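Local structure of protein similar to metal-dependent hydrolase (Staphylococcus aureus subsp. aureus Mu50, 3ESH) at residues Val27-Pro30 with Leu31-Gln35; Asn37-Glu40 with Arg41-Asn45; Asp136-His139 with Glu140-Ala143; Ala143-Ile146 with Arg147-Ser150. The protein is probably a metal-dependent hydrolase of the metallo-beta-lactamase superfamily, whose natural substrate has not been established. All coordinates share one frame; numbering follows the deposited sequence.

Interaction 1: residues Val27-Pro30 with Leu31-Gln35; sequences VPKP and LWSKQ
The side chain of K29 crosses the indole of W32 at a slant in the first turn of the short helix 29-32, with P28 at the N-cap position. The lysine CG is anti to its own backbone N (chi1 -171°), which brings the chain to one face of the ring. CB comes first, 3.5 Å from W32 NE1. CG sits over the face near the rim, 3.4 Å from W32 CZ2; from there the extended chain passes out beyond the six-membered ring, with K29 CD 3.9 Å from W32 CZ2 and CE further along the same side. This end of the side chain also packs on N42. At the pyrrole edge of W32 the approach is different: V27 O lies near the ring plane, 3.0 Å from CD1. A second ring, F24, meets the indole almost parallel to it.

Backbone bonds close the turn. P28 O accepts the N-H of W32 and, more weakly, that of L31, whose CD1 lies beside the ring of P28. The assembly adds a contact of its own, since the backbone N of K29 is hydrogen-bonded to D19 of a second subunit. K29 O is gripped twice from S33: the backbone N comes nearly straight on at 2.7 Å, while S33 OG, also at 2.7 Å from K29 O, binds from above the carbonyl plane.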
# COMPACT_ATOMS: atom_id res chain seq x y z
N VAL A 27 -15.97 1.85 24.98
CA VAL A 27 -16.06 2.05 26.42
C VAL A 27 -17.51 1.91 26.89
O VAL A 27 -18.38 2.69 26.47
CB VAL A 27 -15.52 3.44 26.83
CG1 VAL A 27 -15.65 3.63 28.33
CG2 VAL A 27 -14.07 3.57 26.42
N PRO A 28 -17.78 0.93 27.77
CA PRO A 28 -19.14 0.72 28.29
C PRO A 28 -19.63 2.00 28.96
O PRO A 28 -18.84 2.75 29.52
CB PRO A 28 -18.94 -0.40 29.31
CG PRO A 28 -17.69 -1.10 28.83
CD PRO A 28 -16.82 0.05 28.43
N LYS A 29 -20.93 2.26 28.90
CA LYS A 29 -21.50 3.47 29.51
C LYS A 29 -21.19 3.64 31.00
O LYS A 29 -20.88 4.75 31.45
CB LYS A 29 -23.02 3.53 29.31
CG LYS A 29 -23.60 4.87 29.73
CD LYS A 29 -25.07 4.96 29.42
CE LYS A 29 -25.66 6.24 29.95
NZ LYS A 29 -27.13 6.29 29.68
N PRO A 30 -21.30 2.56 31.80
CA PRO A 30 -21.02 2.62 33.23
C PRO A 30 -19.69 3.30 33.51
O PRO A 30 -19.55 4.03 34.49
CB PRO A 30 -21.02 1.15 33.64
CG PRO A 30 -22.09 0.59 32.77
CD PRO A 30 -21.81 1.22 31.42
N LEU A 31 -18.71 3.06 32.65
CA LEU A 31 -17.39 3.67 32.79
C LEU A 31 -17.32 5.10 32.25
O LEU A 31 -16.83 5.99 32.95
CB LEU A 31 -16.31 2.83 32.10
CG LEU A 31 -16.12 1.40 32.62
CD1 LEU A 31 -14.97 0.75 31.85
CD2 LEU A 31 -15.83 1.43 34.11
N TRP A 32 -17.78 5.34 31.02
CA TRP A 32 -17.70 6.70 30.51
C TRP A 32 -18.69 7.67 31.14
O TRP A 32 -18.39 8.86 31.24
CB TRP A 32 -17.79 6.78 28.96
CG TRP A 32 -19.10 6.42 28.32
CD1 TRP A 32 -19.44 5.23 27.76
CD2 TRP A 32 -20.27 7.26 28.20
NE1 TRP A 32 -20.73 5.26 27.31
CE2 TRP A 32 -21.27 6.49 27.57
CE3 TRP A 32 -20.56 8.58 28.57
CZ2 TRP A 32 -22.55 6.99 27.30
CZ3 TRP A 32 -21.84 9.08 28.30
CH2 TRP A 32 -22.82 8.29 27.68
N SER A 33 -19.84 7.19 31.60
CA SER A 33 -20.82 8.09 32.21
C SER A 33 -20.27 8.73 33.49
O SER A 33 -20.72 9.80 33.92
CB SER A 33 -22.14 7.37 32.51
OG SER A 33 -21.94 6.27 33.37
N LYS A 34 -19.28 8.08 34.10
CA LYS A 34 -18.65 8.59 35.31
C LYS A 34 -17.55 9.59 34.97
O LYS A 34 -17.09 10.32 35.84
CB LYS A 34 -18.07 7.44 36.12
CG LYS A 34 -19.12 6.53 36.74
CD LYS A 34 -18.53 5.34 37.48
CE LYS A 34 -19.66 4.44 37.98
NZ LYS A 34 -19.16 3.12 38.47
N GLN A 35 -17.13 9.64 33.70
CA GLN A 35 -16.09 10.57 33.27
C GLN A 35 -16.67 11.79 32.53
O GLN A 35 -16.03 12.84 32.46
CB GLN A 35 -15.08 9.87 32.37
CG GLN A 35 -14.43 8.64 32.97
CD GLN A 35 -13.75 8.90 34.31
OE1 GLN A 35 -13.02 9.89 34.47
NE2 GLN A 35 -13.99 8.01 35.27

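Interaction 2: residues Asn37-Glu40 with Arg41-Asn45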
# COMPACT_ATOMS: atom_id res chain seq x y z
N ASN A 37 -20.72 13.67 31.62
CA ASN A 37 -22.16 13.59 31.87
C ASN A 37 -23.04 13.43 30.64
O ASN A 37 -22.78 14.06 29.61
CB ASN A 37 -22.64 14.82 32.65
CG ASN A 37 -21.94 14.97 34.00
OD1 ASN A 37 -20.75 15.32 34.07
ND2 ASN A 37 -22.67 14.69 35.07
N ALA A 38 -24.08 12.61 30.76
CA ALA A 38 -25.03 12.38 29.67
C ALA A 38 -26.43 12.67 30.19
O ALA A 38 -26.66 12.67 31.40
CB ALA A 38 -24.95 10.95 29.21
N ASN A 39 -27.37 12.94 29.28
CA ASN A 39 -28.74 13.22 29.70
C ASN A 39 -29.65 12.01 29.50
O ASN A 39 -29.18 10.91 29.22
CB ASN A 39 -29.32 14.43 28.94
CG ASN A 39 -29.44 14.19 27.45
OD1 ASN A 39 -29.37 13.06 26.97
ND2 ASN A 39 -29.63 15.26 26.70
N GLU A 40 -30.95 12.23 29.67
CA GLU A 40 -31.96 11.19 29.52
C GLU A 40 -31.94 10.58 28.12
O GLU A 40 -32.46 9.49 27.90
CB GLU A 40 -33.34 11.80 29.81
CG GLU A 40 -34.56 10.98 29.38
CD GLU A 40 -34.85 9.80 30.29
OE1 GLU A 40 -33.97 8.90 30.40
OE2 GLU A 40 -35.96 9.77 30.89
N ARG A 41 -31.33 11.28 27.17
CA ARG A 41 -31.26 10.79 25.81
C ARG A 41 -29.89 10.26 25.41
O ARG A 41 -29.61 10.11 24.23
CB ARG A 41 -31.67 11.89 24.84
CG ARG A 41 -33.00 12.52 25.14
CD ARG A 41 -33.38 13.43 23.99
NE ARG A 41 -34.52 14.29 24.31
CZ ARG A 41 -34.47 15.33 25.14
NH1 ARG A 41 -33.32 15.64 25.76
NH2 ARG A 41 -35.56 16.06 25.34
N ASN A 42 -29.05 9.99 26.40
CA ASN A 42 -27.71 9.45 26.17
C ASN A 42 -26.80 10.43 25.45
O ASN A 42 -25.73 10.06 24.95
CB ASN A 42 -27.78 8.16 25.34
CG ASN A 42 -26.61 7.23 25.61
OD1 ASN A 42 -26.20 6.45 24.74
ND2 ASN A 42 -26.09 7.28 26.83
N GLN A 43 -27.22 11.69 25.39
CA GLN A 43 -26.44 12.72 24.73
C GLN A 43 -25.55 13.43 25.72
O GLN A 43 -25.99 13.71 26.83
CB GLN A 43 -27.35 13.77 24.09
CG GLN A 43 -28.56 13.23 23.33
CD GLN A 43 -29.46 14.35 22.81
OE1 GLN A 43 -30.04 15.10 23.59
NE2 GLN A 43 -29.56 14.46 21.49
N ILE A 44 -24.31 13.73 25.33
CA ILE A 44 -23.40 14.47 26.20
C ILE A 44 -23.22 15.83 25.53
O ILE A 44 -23.30 15.93 24.31
CB ILE A 44 -22.03 13.79 26.38
CG1 ILE A 44 -21.23 13.84 25.08
CG2 ILE A 44 -22.23 12.36 26.89
CD1 ILE A 44 -19.78 13.42 25.23
N ASN A 45 -22.98 16.87 26.33
CA ASN A 45 -22.84 18.21 25.80
C ASN A 45 -21.45 18.52 25.30
O ASN A 45 -20.48 18.44 26.05
CB ASN A 45 -23.23 19.24 26.85
CG ASN A 45 -23.39 20.62 26.26
OD1 ASN A 45 -24.24 20.83 25.40
ND2 ASN A 45 -22.56 21.56 26.71
O HOH W 1 -22.48 16.56 29.20
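N39 and Q43 bracket a type I beta turn, N39 to N42, that leads into strand 43-47, and the tight part of the contact is built round the N39 side chain. With its CG placed between the backbone N and the carbonyl carbon (chi1 64°), the amide swings back over the turn. OD1 takes the backbone N of R41 at 2.7 Å, closing an Asx turn, and the backbone N of Q43 at 3.0 Å. These two donors reach N39 OD1 from opposite faces of the amide plane, neither on a lone pair, so the oxygen is pinched between them. The other end of the amide is held as well: ND2 donates almost straight to Q43 OE1 (3.1 Å, 176°), the donor lying in the carbonyl plane of the glutamine on a lone pair. Backbone bonds complete the knot, from N39 N to Q43 O and from N42 N to N39 O.

Towards N37 and N45 the two arms stand looser. A38 CB rests against I44 CG2 at 3.8 Å, and both side chains pack on W32 of helix 29-32. N42 also packs on K29 of a second subunit. Strand 43-47 has its regular partner in strand 15-19, where I44 and M18 are joined by a backbone hydrogen bond. At the open end no direct bond joins N37 to N45: a water donates to N37 O at 2.6 Å and accepts from N45 N at 2.9 Å.

Interaction 3: residues Asp136-His139 with Glu140-Ala143; sequences DEWH and EFIA
F141 N donates to E137 O at 2.9 Å, and two more bonds of the same i to i+4 kind flank it: E140 N to D136 O at 3.0 Å and I142 N to W138 O at 3.1 Å. A fourth, from A143 N to H139 O, is weak, as the helix gives out there. Beside this backbone core the carboxylates of E137 and E140 stand apart, joined through a water that donates to E140 OE1 (3.1 Å) and, weakly, to E137 OE1. Each acid also has direct partners more distant in sequence. E137 OE2 takes the hydroxyl of Y152 and the backbone N of M109, its OE1 pairs with S186 OG, and E140 OE2 pairs with S148.

The helix, 135-142, is the crossover between strands 130-134 and 164-167 in a beta-alpha-beta unit of the metallo-beta-lactamase fold. E137 also touches H108, in the HxHxDH segment that commonly supplies metal ligands in this family, which is consistent with a second-shell role. D136 and H139 instead face another copy of the protein, forming a salt bridge to R231 and a hydrogen bond to E234 of that subunit.

Apolar packing gathers on W138, which leans against strand 164-167 through L164 and L166. Because CG is anti to the backbone N (chi1 177°), the indole reaches forward to the side chains of F141 and I142, three and four residues on. I142 CG2 lies over one face, 4.2 Å from the centroid of the six-membered ring in a CH-pi contact. The F141 ring meets the indole obliquely, planes at 41°, with CD2 3.3 Å from W138 CZ3.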
# COMPACT_ATOMS: atom_id res chain seq x y z
N ASP A 136 -5.98 15.76 1.74
CA ASP A 136 -6.91 14.62 1.62
C ASP A 136 -8.21 14.89 2.37
O ASP A 136 -9.27 14.43 1.95
CB ASP A 136 -6.26 13.35 2.14
CG ASP A 136 -5.00 13.00 1.38
OD1 ASP A 136 -5.10 12.77 0.16
OD2 ASP A 136 -3.92 12.95 1.98
N GLU A 137 -8.12 15.65 3.46
CA GLU A 137 -9.29 16.01 4.25
C GLU A 137 -10.21 16.79 3.32
O GLU A 137 -11.39 16.49 3.21
CB GLU A 137 -8.90 16.91 5.43
CG GLU A 137 -10.06 17.40 6.29
CD GLU A 137 -10.79 16.27 7.02
OE1 GLU A 137 -10.10 15.36 7.52
OE2 GLU A 137 -12.05 16.29 7.10
N TRP A 138 -9.63 17.77 2.64
CA TRP A 138 -10.37 18.62 1.70
C TRP A 138 -11.00 17.81 0.57
O TRP A 138 -12.17 18.02 0.21
CB TRP A 138 -9.42 19.68 1.14
CG TRP A 138 -10.06 20.54 0.14
CD1 TRP A 138 -9.87 20.50 -1.22
CD2 TRP A 138 -11.09 21.51 0.37
NE1 TRP A 138 -10.73 21.38 -1.84
CE2 TRP A 138 -11.49 22.01 -0.89
CE3 TRP A 138 -11.72 22.01 1.52
CZ2 TRP A 138 -12.49 22.97 -1.03
CZ3 TRP A 138 -12.72 22.97 1.38
CH2 TRP A 138 -13.10 23.44 0.11
N HIS A 139 -10.23 16.87 0.01
CA HIS A 139 -10.70 16.00 -1.08
C HIS A 139 -11.94 15.21 -0.67
O HIS A 139 -12.89 15.07 -1.45
CB HIS A 139 -9.62 15.01 -1.51
CG HIS A 139 -8.50 15.61 -2.29
ND1 HIS A 139 -7.38 14.90 -2.67
CD2 HIS A 139 -8.33 16.87 -2.78
CE1 HIS A 139 -6.58 15.68 -3.36
NE2 HIS A 139 -7.13 16.88 -3.45
N GLU A 140 -11.94 14.69 0.55
CA GLU A 140 -13.09 13.93 0.99
C GLU A 140 -14.23 14.88 1.34
O GLU A 140 -15.41 14.56 1.17
CB GLU A 140 -12.74 13.04 2.19
CG GLU A 140 -13.97 12.32 2.74
CD GLU A 140 -13.65 11.19 3.71
OE1 GLU A 140 -12.59 11.24 4.36
OE2 GLU A 140 -14.49 10.26 3.82
N PHE A 141 -13.88 16.06 1.83
CA PHE A 141 -14.89 17.04 2.19
C PHE A 141 -15.80 17.36 0.99
O PHE A 141 -17.01 17.50 1.14
CB PHE A 141 -14.24 18.33 2.69
CG PHE A 141 -15.18 19.49 2.75
CD1 PHE A 141 -16.26 19.47 3.62
CD2 PHE A 141 -15.00 20.58 1.91
CE1 PHE A 141 -17.16 20.53 3.66
CE2 PHE A 141 -15.90 21.65 1.93
CZ PHE A 141 -16.98 21.63 2.80
N ILE A 142 -15.20 17.48 -0.20
CA ILE A 142 -15.98 17.79 -1.39
C ILE A 142 -16.46 16.55 -2.11
O ILE A 142 -17.34 16.63 -2.96
CB ILE A 142 -15.19 18.67 -2.40
CG1 ILE A 142 -13.95 17.94 -2.88
CG2 ILE A 142 -14.81 20.01 -1.76
CD1 ILE A 142 -13.17 18.72 -3.92
N ALA A 143 -15.89 15.40 -1.76
CA ALA A 143 -16.29 14.12 -2.36
C ALA A 143 -16.46 13.09 -1.24
O ALA A 143 -15.71 12.12 -1.15
CB ALA A 143 -15.22 13.63 -3.37
O HOH W 2 -10.54 13.13 5.67

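Interaction 4: residues Ala143-Ile146 with Arg147-Ser150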
# COMPACT_ATOMS: atom_id res chain seq x y z
N ALA A 143 -15.89 15.40 -1.76
CA ALA A 143 -16.29 14.12 -2.36
C ALA A 143 -16.46 13.09 -1.24
O ALA A 143 -15.71 12.12 -1.15
CB ALA A 143 -15.22 13.63 -3.37
N PRO A 144 -17.45 13.30 -0.36
CA PRO A 144 -17.69 12.37 0.74
C PRO A 144 -18.37 11.07 0.32
O PRO A 144 -19.12 11.07 -0.64
CB PRO A 144 -18.58 13.20 1.68
CG PRO A 144 -19.42 13.99 0.68
CD PRO A 144 -18.40 14.43 -0.34
N ASN A 145 -18.09 9.99 1.05
CA ASN A 145 -18.68 8.67 0.80
C ASN A 145 -20.03 8.53 1.54
O ASN A 145 -20.44 9.47 2.21
CB ASN A 145 -17.69 7.58 1.23
CG ASN A 145 -17.22 7.76 2.66
OD1 ASN A 145 -16.02 7.80 2.95
ND2 ASN A 145 -18.17 7.87 3.57
N ILE A 146 -20.70 7.38 1.43
CA ILE A 146 -22.01 7.21 2.08
C ILE A 146 -22.01 7.39 3.58
O ILE A 146 -23.07 7.58 4.18
CB ILE A 146 -22.69 5.84 1.80
CG1 ILE A 146 -21.75 4.69 2.15
CG2 ILE A 146 -23.20 5.82 0.36
CD1 ILE A 146 -22.42 3.33 2.02
N ARG A 147 -20.84 7.33 4.19
CA ARG A 147 -20.73 7.52 5.62
C ARG A 147 -20.33 8.95 6.01
O ARG A 147 -20.96 9.54 6.88
CB ARG A 147 -19.73 6.53 6.24
CG ARG A 147 -19.24 6.94 7.62
CD ARG A 147 -18.69 5.78 8.42
NE ARG A 147 -17.82 6.23 9.51
CZ ARG A 147 -17.72 5.62 10.68
NH1 ARG A 147 -18.44 4.52 10.92
NH2 ARG A 147 -16.88 6.08 11.61
N SER A 148 -19.30 9.52 5.39
CA SER A 148 -18.87 10.87 5.75
C SER A 148 -19.78 11.96 5.18
O SER A 148 -19.60 13.15 5.45
CB SER A 148 -17.40 11.13 5.33
OG SER A 148 -17.19 10.95 3.95
N LYS A 149 -20.75 11.52 4.40
CA LYS A 149 -21.72 12.40 3.78
C LYS A 149 -22.51 13.08 4.89
O LYS A 149 -22.83 14.27 4.82
CB LYS A 149 -22.66 11.55 2.92
CG LYS A 149 -23.86 12.27 2.35
CD LYS A 149 -25.01 11.29 2.17
CE LYS A 149 -24.62 10.09 1.31
NZ LYS A 149 -25.73 9.08 1.15
N SER A 150 -22.80 12.31 5.94
CA SER A 150 -23.55 12.82 7.08
C SER A 150 -22.90 14.03 7.79
O SER A 150 -23.60 14.80 8.43
CB SER A 150 -23.85 11.70 8.08
OG SER A 150 -22.66 11.15 8.59
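S148 carries its OG between the backbone N and the carbonyl carbon (chi1 58°), which points the hydroxyl back at N145, three residues earlier. There it accepts the backbone N-H of N145 at 3.2 Å, through a bent bond of 144°. The N145 side chain also stands with CG between its backbone N and carbonyl carbon (chi1 53°), folding its amide towards the backbone of R147 and S148. A backbone bond also draws the bend together, weakly: K149 N to N145 O at 3.0 Å.

This compact bend lies in the loop that carries the chain from helix 135-142 towards strand 164-167, the returning half of a beta-alpha-beta crossover in the metallo-beta-lactamase fold. E140 of the helix provides the second grip on S148 OG. Held between the N145 N-H and that carboxylate, the hydroxyl is probably restricted in its rotation.

Carbon contacts fill in around the polar centre. The P144 ring closes over the serine, CB 3.5 Å from S148 OG, and the same CB reaches K149 CA at 3.9 Å. The K149 side chain starts close to the bend, CB 3.1 Å from N145 O, and is bent near its end, with CE 4.0 Å from I146 CA. R147 leads the other way, extended from CG to NE, into a salt bridge with D224 and a hydrogen bond to the carbonyl of A221. I146 packs on E234 of a neighbouring subunit, and S150 OG turns back onto R147 O at 2.9 Å, nearly in line with the carbonyl.

From the N terminus the contacts come in series, with none nested or crossed. Interaction 1 forms the helical turn 29-32, and interaction 2 closes the turn that brings the chain into strand 43-47. The two touch, as the six-membered ring of W32 touches A38, N42 and I44, and both reach a second subunit. About 90 residues later, interaction 3 spans most of helix 135-142. Interaction 4 begins on A143, where interaction 3 ends, and the tie between E140 and S148 links the two within the crossover to strand 164-167. The two pairs lie apart: interactions 1 and 3 have centres about 33 Å from each other.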